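Local atomic coordinates of phosphoribosylglycinamide synthetase (Anaerococcus prevotii, PDB entry 4DIM), a protein that probably acts as an ATP-dependent ligase of the ATP-grasp superfamily, binding ATP and a metal ion. Residues 232-236 and 237-241; 293-297 and 298-302; 392-395 and 396-400. All blocks are in the same frame, centred on the assembly; numbering follows the deposited sequence.

Contact 1. Residues 232-236 and 237-241; sequences LDVKD and DIIEK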
# COMPACT_ATOMS: atom_id res chain seq x y z
N LEU A 232 3.72 10.07 12.80
CA LEU A 232 5.14 9.83 12.49
C LEU A 232 5.97 10.76 13.36
O LEU A 232 5.65 11.95 13.44
CB LEU A 232 5.38 10.10 10.99
CG LEU A 232 6.74 9.76 10.47
CD1 LEU A 232 7.00 8.24 10.54
CD2 LEU A 232 6.92 10.34 9.08
N ASP A 233 6.98 10.23 14.06
CA ASP A 233 7.81 11.06 14.94
C ASP A 233 8.93 11.75 14.14
O ASP A 233 10.08 11.28 14.05
CB ASP A 233 8.39 10.29 16.12
CG ASP A 233 9.13 11.21 17.10
OD1 ASP A 233 10.34 10.97 17.33
OD2 ASP A 233 8.52 12.21 17.56
N VAL A 234 8.54 12.89 13.55
CA VAL A 234 9.43 13.77 12.80
C VAL A 234 9.02 15.20 13.09
O VAL A 234 7.91 15.46 13.57
CB VAL A 234 9.39 13.47 11.28
CG1 VAL A 234 10.09 12.15 10.95
CG2 VAL A 234 7.96 13.50 10.73
N LYS A 235 9.89 16.13 12.73
CA LYS A 235 9.58 17.56 12.86
C LYS A 235 8.42 17.91 11.89
O LYS A 235 8.27 17.26 10.85
CB LYS A 235 10.80 18.41 12.54
CG LYS A 235 12.02 18.17 13.39
CD LYS A 235 11.89 18.53 14.82
CE LYS A 235 13.19 18.93 15.48
NZ LYS A 235 13.32 20.42 15.67
N ASP A 236 7.64 18.96 12.17
CA ASP A 236 6.53 19.32 11.27
C ASP A 236 7.02 19.70 9.85
O ASP A 236 6.25 19.57 8.90
CB ASP A 236 5.71 20.49 11.84
CG ASP A 236 5.03 20.30 13.20
OD1 ASP A 236 4.57 19.17 13.48
OD2 ASP A 236 4.83 21.31 13.90
N ASP A 237 8.30 20.13 9.69
CA ASP A 237 8.90 20.48 8.41
C ASP A 237 8.98 19.26 7.46
O ASP A 237 8.82 19.42 6.25
CB ASP A 237 10.29 21.08 8.64
CG ASP A 237 10.94 21.57 7.37
OD1 ASP A 237 12.14 21.25 7.15
OD2 ASP A 237 10.23 22.23 6.55
N ILE A 238 9.18 18.06 8.02
CA ILE A 238 9.23 16.81 7.26
C ILE A 238 7.80 16.45 6.84
O ILE A 238 7.58 16.00 5.71
CB ILE A 238 9.89 15.66 8.11
CG1 ILE A 238 11.26 16.07 8.66
CG2 ILE A 238 10.03 14.37 7.30
CD1 ILE A 238 12.21 16.75 7.64
N ILE A 239 6.85 16.70 7.72
CA ILE A 239 5.43 16.41 7.44
C ILE A 239 4.96 17.27 6.24
O ILE A 239 4.26 16.78 5.38
CB ILE A 239 4.55 16.65 8.72
CG1 ILE A 239 4.94 15.72 9.89
CG2 ILE A 239 3.05 16.55 8.41
CD1 ILE A 239 4.58 14.21 9.77
N GLU A 240 5.34 18.54 6.21
CA GLU A 240 4.96 19.48 5.15
C GLU A 240 5.70 19.23 3.87
O GLU A 240 5.13 19.42 2.80
CB GLU A 240 5.21 20.91 5.59
CG GLU A 240 4.32 21.35 6.74
CD GLU A 240 2.82 21.07 6.65
OE1 GLU A 240 2.18 21.55 5.68
OE2 GLU A 240 2.29 20.39 7.56
N LYS A 241 6.97 18.82 3.97
CA LYS A 241 7.75 18.42 2.80
C LYS A 241 7.13 17.19 2.11
O LYS A 241 7.19 17.10 0.90
CB LYS A 241 9.20 18.15 3.21
CG LYS A 241 10.07 19.38 3.24
CD LYS A 241 11.43 19.09 3.87
CE LYS A 241 12.29 20.33 4.03
NZ LYS A 241 13.35 20.13 5.03
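Val234 and Ile239 meet where the loop after strand 223-230 turns into the N-terminal end of helix 236-253, and Lys235 holds the N-cap position of that helix. The Ile239 side chain can be followed outward. Its CB rests against the carbonyl oxygen of Asp236, with Ile239 CB to Asp236 O at 3.4 Å. One carbon further, Ile239 CG1 lies 3.8 Å from both Lys235 O and Val234 CG2. That branch is anti to the carbonyl carbon (chi1 -62°), which turns it back over the start of the helix. At the tip, Ile239 CD1 packs on Val234 CG2 at 3.6 Å and more loosely on CB of the buried Leu232. Val234 also touches the next side chain, its CB 3.9 Å from Ile238 CB, and so bridges two successive helical isoleucines. Pro212 of strand 206-219 meets both Leu232 and Ile239, which ties this apolar patch to the large antiparallel sheet. The first turn closes through Glu240 N to Asp236 O and Ile238 N to Lys235 O. One turn along, Lys241 NZ forms a salt bridge with Asp237 OD1 at 2.7 Å, reaching the syn side of the carboxylate from 34° out of its plane.

Contact 2. Residues 293-297 and 298-302; sequences YGIEY and YKMIA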
# COMPACT_ATOMS: atom_id res chain seq x y z
N TYR A 293 -8.09 10.70 11.49
CA TYR A 293 -9.01 11.82 11.17
C TYR A 293 -10.41 11.66 11.77
O TYR A 293 -11.20 12.60 11.65
CB TYR A 293 -9.16 11.95 9.66
CG TYR A 293 -7.87 12.34 8.99
CD1 TYR A 293 -7.33 13.61 9.17
CD2 TYR A 293 -7.16 11.44 8.20
CE1 TYR A 293 -6.13 13.97 8.58
CE2 TYR A 293 -5.95 11.78 7.62
CZ TYR A 293 -5.46 13.07 7.78
OH TYR A 293 -4.28 13.47 7.22
N GLY A 294 -10.71 10.51 12.37
CA GLY A 294 -12.04 10.23 12.91
C GLY A 294 -13.10 10.19 11.82
O GLY A 294 -14.19 10.77 11.98
N ILE A 295 -12.78 9.49 10.73
CA ILE A 295 -13.65 9.38 9.56
C ILE A 295 -13.93 7.90 9.21
O ILE A 295 -13.43 6.98 9.89
CB ILE A 295 -13.01 10.11 8.34
CG1 ILE A 295 -11.63 9.52 7.99
CG2 ILE A 295 -12.96 11.61 8.54
CD1 ILE A 295 -11.09 9.94 6.74
N GLU A 296 -14.78 7.72 8.18
CA GLU A 296 -15.14 6.45 7.53
C GLU A 296 -14.56 6.50 6.10
O GLU A 296 -15.15 7.06 5.18
CB GLU A 296 -16.66 6.28 7.53
CG GLU A 296 -17.21 6.17 8.94
CD GLU A 296 -18.72 6.00 8.98
OE1 GLU A 296 -19.44 7.02 8.87
OE2 GLU A 296 -19.16 4.83 9.08
N TYR A 297 -13.34 5.99 5.97
CA TYR A 297 -12.51 6.06 4.79
C TYR A 297 -12.85 4.97 3.78
O TYR A 297 -12.87 5.28 2.59
CB TYR A 297 -11.07 5.97 5.24
CG TYR A 297 -10.05 6.28 4.18
CD1 TYR A 297 -10.12 7.47 3.46
CD2 TYR A 297 -8.94 5.47 3.99
CE1 TYR A 297 -9.12 7.81 2.54
CE2 TYR A 297 -7.98 5.77 3.04
CZ TYR A 297 -8.05 6.95 2.33
OH TYR A 297 -7.06 7.30 1.46
N TYR A 298 -13.23 3.74 4.20
CA TYR A 298 -13.75 2.77 3.24
C TYR A 298 -15.01 3.26 2.61
O TYR A 298 -15.31 2.84 1.50
CB TYR A 298 -14.01 1.41 3.84
CG TYR A 298 -12.78 0.63 4.26
CD1 TYR A 298 -11.90 0.10 3.31
CD2 TYR A 298 -12.51 0.38 5.61
CE1 TYR A 298 -10.78 -0.63 3.70
CE2 TYR A 298 -11.38 -0.33 6.00
CZ TYR A 298 -10.57 -0.91 5.05
OH TYR A 298 -9.57 -1.73 5.49
N LYS A 299 -15.80 4.08 3.32
CA LYS A 299 -17.05 4.64 2.80
C LYS A 299 -16.76 5.71 1.80
O LYS A 299 -17.50 5.82 0.85
CB LYS A 299 -17.94 5.18 3.93
CG LYS A 299 -18.63 4.05 4.67
CD LYS A 299 -19.66 4.54 5.62
CE LYS A 299 -20.30 3.37 6.31
NZ LYS A 299 -21.26 3.80 7.36
N MSE A 300 -15.67 6.46 2.00
CA MSE A 300 -15.22 7.51 1.06
C MSE A 300 -14.75 6.85 -0.21
O MSE A 300 -15.08 7.31 -1.31
CB MSE A 300 -14.08 8.36 1.66
CG MSE A 300 -14.54 9.34 2.72
SE MSE A 300 -13.15 10.12 3.75
CE MSE A 300 -12.31 11.05 2.28
N ILE A 301 -14.06 5.70 -0.07
CA ILE A 301 -13.58 4.93 -1.23
C ILE A 301 -14.77 4.36 -2.02
O ILE A 301 -14.82 4.52 -3.24
CB ILE A 301 -12.62 3.83 -0.76
CG1 ILE A 301 -11.32 4.46 -0.25
CG2 ILE A 301 -12.34 2.83 -1.89
CD1 ILE A 301 -10.42 3.51 0.49
N ALA A 302 -15.68 3.67 -1.34
CA ALA A 302 -16.84 3.01 -1.97
C ALA A 302 -17.80 4.00 -2.59
O ALA A 302 -18.29 3.75 -3.69
CB ALA A 302 -17.59 2.17 -0.94
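Helix 297-305 begins here, and across its start Glu296 and Lys299 run side by side, pointing the same way, both extended beyond CG. Their ends join in a salt bridge, Lys299 NZ to Glu296 OE2 at 2.9 Å, the ammonium sitting above the carboxylate plane by 37°. The aliphatic parts touch as well: Glu296 CB is 4.0 Å from both Lys299 CD and Lys299 CB. An alanine in place of Lys299 would remove the ammonium and the methylenes beside it, and would probably leave the Glu296 carboxylate without its charged mate. On the apolar side, Met300, a selenomethionine, bends at chi3 (64°) and brings its SE to 3.6 Å from Ile295 CD1, the two side chains crossing at about a right angle. SE of Met300 also sits at the edge of the Tyr297 ring, near its plane, 5.4 Å from the centroid, a Met-aromatic contact. Ile301 CD1 covers one face of that ring near its rim, 4.2 Å from Tyr297 CE2. Backbone bonds from Met300 N to Glu296 O and from Ile301 N to Tyr297 O secure the turn, while Glu290 of the preceding helix accepts from Tyr297 N. Phe313 and Trp314 pack on Met300 from helix 311-314. A salt bridge spaced i to i+3 is typical of a helical turn, here the first turn of the second helix in a helix-loop-helix.

Contact 3. Residues 392-395 and 396-400; sequences DVII and NNINI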
# COMPACT_ATOMS: atom_id res chain seq x y z
N ASP A 392 1.54 -3.85 24.21
CA ASP A 392 2.35 -4.86 24.93
C ASP A 392 1.54 -5.66 25.92
O ASP A 392 1.87 -6.82 26.16
CB ASP A 392 3.49 -4.20 25.70
CG ASP A 392 4.59 -3.64 24.83
OD1 ASP A 392 4.51 -3.81 23.57
OD2 ASP A 392 5.52 -3.00 25.39
N VAL A 393 0.51 -5.05 26.51
CA VAL A 393 -0.37 -5.72 27.47
C VAL A 393 -1.26 -6.73 26.73
O VAL A 393 -1.54 -7.80 27.28
CB VAL A 393 -1.22 -4.69 28.26
CG1 VAL A 393 -2.28 -5.39 29.12
CG2 VAL A 393 -0.33 -3.81 29.13
N ILE A 394 -1.73 -6.38 25.50
CA ILE A 394 -2.62 -7.21 24.67
C ILE A 394 -1.90 -8.52 24.30
O ILE A 394 -2.32 -9.58 24.74
CB ILE A 394 -3.11 -6.40 23.41
CG1 ILE A 394 -4.03 -5.23 23.84
CG2 ILE A 394 -3.87 -7.29 22.38
CD1 ILE A 394 -4.36 -4.19 22.70
N ILE A 395 -0.79 -8.41 23.57
CA ILE A 395 0.05 -9.54 23.13
C ILE A 395 0.45 -10.49 24.26
O ILE A 395 0.55 -11.70 24.04
CB ILE A 395 1.34 -8.97 22.46
CG1 ILE A 395 1.03 -8.42 21.09
CG2 ILE A 395 2.47 -10.00 22.39
CD1 ILE A 395 0.82 -9.49 19.98
N ASN A 396 0.79 -9.91 25.42
CA ASN A 396 1.20 -10.70 26.59
C ASN A 396 0.01 -11.49 27.17
O ASN A 396 0.24 -12.39 27.97
CB ASN A 396 1.83 -9.81 27.68
CG ASN A 396 3.18 -9.24 27.38
OD1 ASN A 396 3.73 -9.39 26.29
ND2 ASN A 396 3.79 -8.63 28.39
N ASN A 397 -1.23 -11.16 26.76
CA ASN A 397 -2.48 -11.85 27.12
C ASN A 397 -3.07 -12.59 25.91
O ASN A 397 -4.26 -12.90 25.91
CB ASN A 397 -3.49 -10.84 27.68
CG ASN A 397 -3.20 -10.44 29.12
OD1 ASN A 397 -3.45 -11.22 30.06
ND2 ASN A 397 -2.61 -9.26 29.33
N ILE A 398 -2.21 -12.94 24.91
CA ILE A 398 -2.56 -13.74 23.72
C ILE A 398 -1.72 -15.02 23.79
O ILE A 398 -0.51 -14.91 23.68
CB ILE A 398 -2.32 -13.01 22.33
CG1 ILE A 398 -3.19 -11.72 22.12
CG2 ILE A 398 -2.49 -14.01 21.13
CD1 ILE A 398 -4.48 -11.81 22.49
N ASN A 399 -2.34 -16.20 23.94
CA ASN A 399 -1.60 -17.48 24.02
C ASN A 399 -1.96 -18.38 22.83
O ASN A 399 -3.12 -18.75 22.65
CB ASN A 399 -1.89 -18.20 25.34
CG ASN A 399 -0.89 -19.27 25.73
OD1 ASN A 399 0.07 -19.58 25.00
ND2 ASN A 399 -1.09 -19.87 26.90
N ILE A 400 -0.96 -18.75 22.04
CA ILE A 400 -1.14 -19.66 20.91
C ILE A 400 -0.74 -21.06 21.36
O ILE A 400 0.42 -21.29 21.69
CB ILE A 400 -0.34 -19.19 19.69
CG1 ILE A 400 -0.71 -17.71 19.31
CG2 ILE A 400 -0.63 -20.11 18.52
CD1 ILE A 400 0.32 -17.02 18.48
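Asn397 and Val393 meet where helix 384-395 ends and a type I beta turn, Ile395 to Ile398, leads into strand 398-402. Among the polar contacts, the side-chain bond is short: Asn397 ND2 donates to Val393 O at 2.7 Å with an N-H...O angle of 161°. The acceptor also lies only 11° out of the amide plane of Asn397, and the N-H thus points nearly straight at it. With CG anti to the carbonyl carbon (chi1 -78°), the amide reaches back to this carbonyl of the last helical turn, running alongside Val393, whose CG1 is 3.9 Å from Asn397 ND2. Its other end, OD1, makes a weak hydrogen bond with Ser344 OG. Backbone bonds follow in sequence. Asn396 N to Asp392 O is a weak bond at 3.4 Å, Asn397 N meets Ile394 O at 2.8 Å, and Ile398 N closes the turn on Ile395 O at 3.1 Å. Apolar contact is slighter: Ile394 CG2 faces Ile398 CG1 at 4.5 Å. Ile394 itself is buried against Ile377 and Val379 of strand 375-381 and against Ile351 and Ile354 of strand 351-356. Ile398 continues that apolar surface onto Phe356 and Ile341, so the turn joins a helix packed on the eight-stranded sheet to strand 398-402, which pairs with strand 336-343.

Along the chain the three contacts come in series, 232-241, then 293-302, then 392-400, and none touches another. Contacts 1 and 2 are the nearer pair, with centres 24 Å apart and nearest atoms about 8 Å apart; both lie at helix starts. Contact 3, at a helix end, stands about 30 Å from contact 2 and 32 Å from contact 1, centre to centre. Contact 1 packs on strands 194-203, 206-219 and 270-277 of the large antiparallel sheet, contact 3 on its strands 375-381 and 351-356. Contact 2 packs mainly among helices 20-29, 285-293 and 311-314, with Tyr293 reaching strand 206-219. Two helix starts and one helix end thus fasten helices to the large sheet and to the N-terminal region.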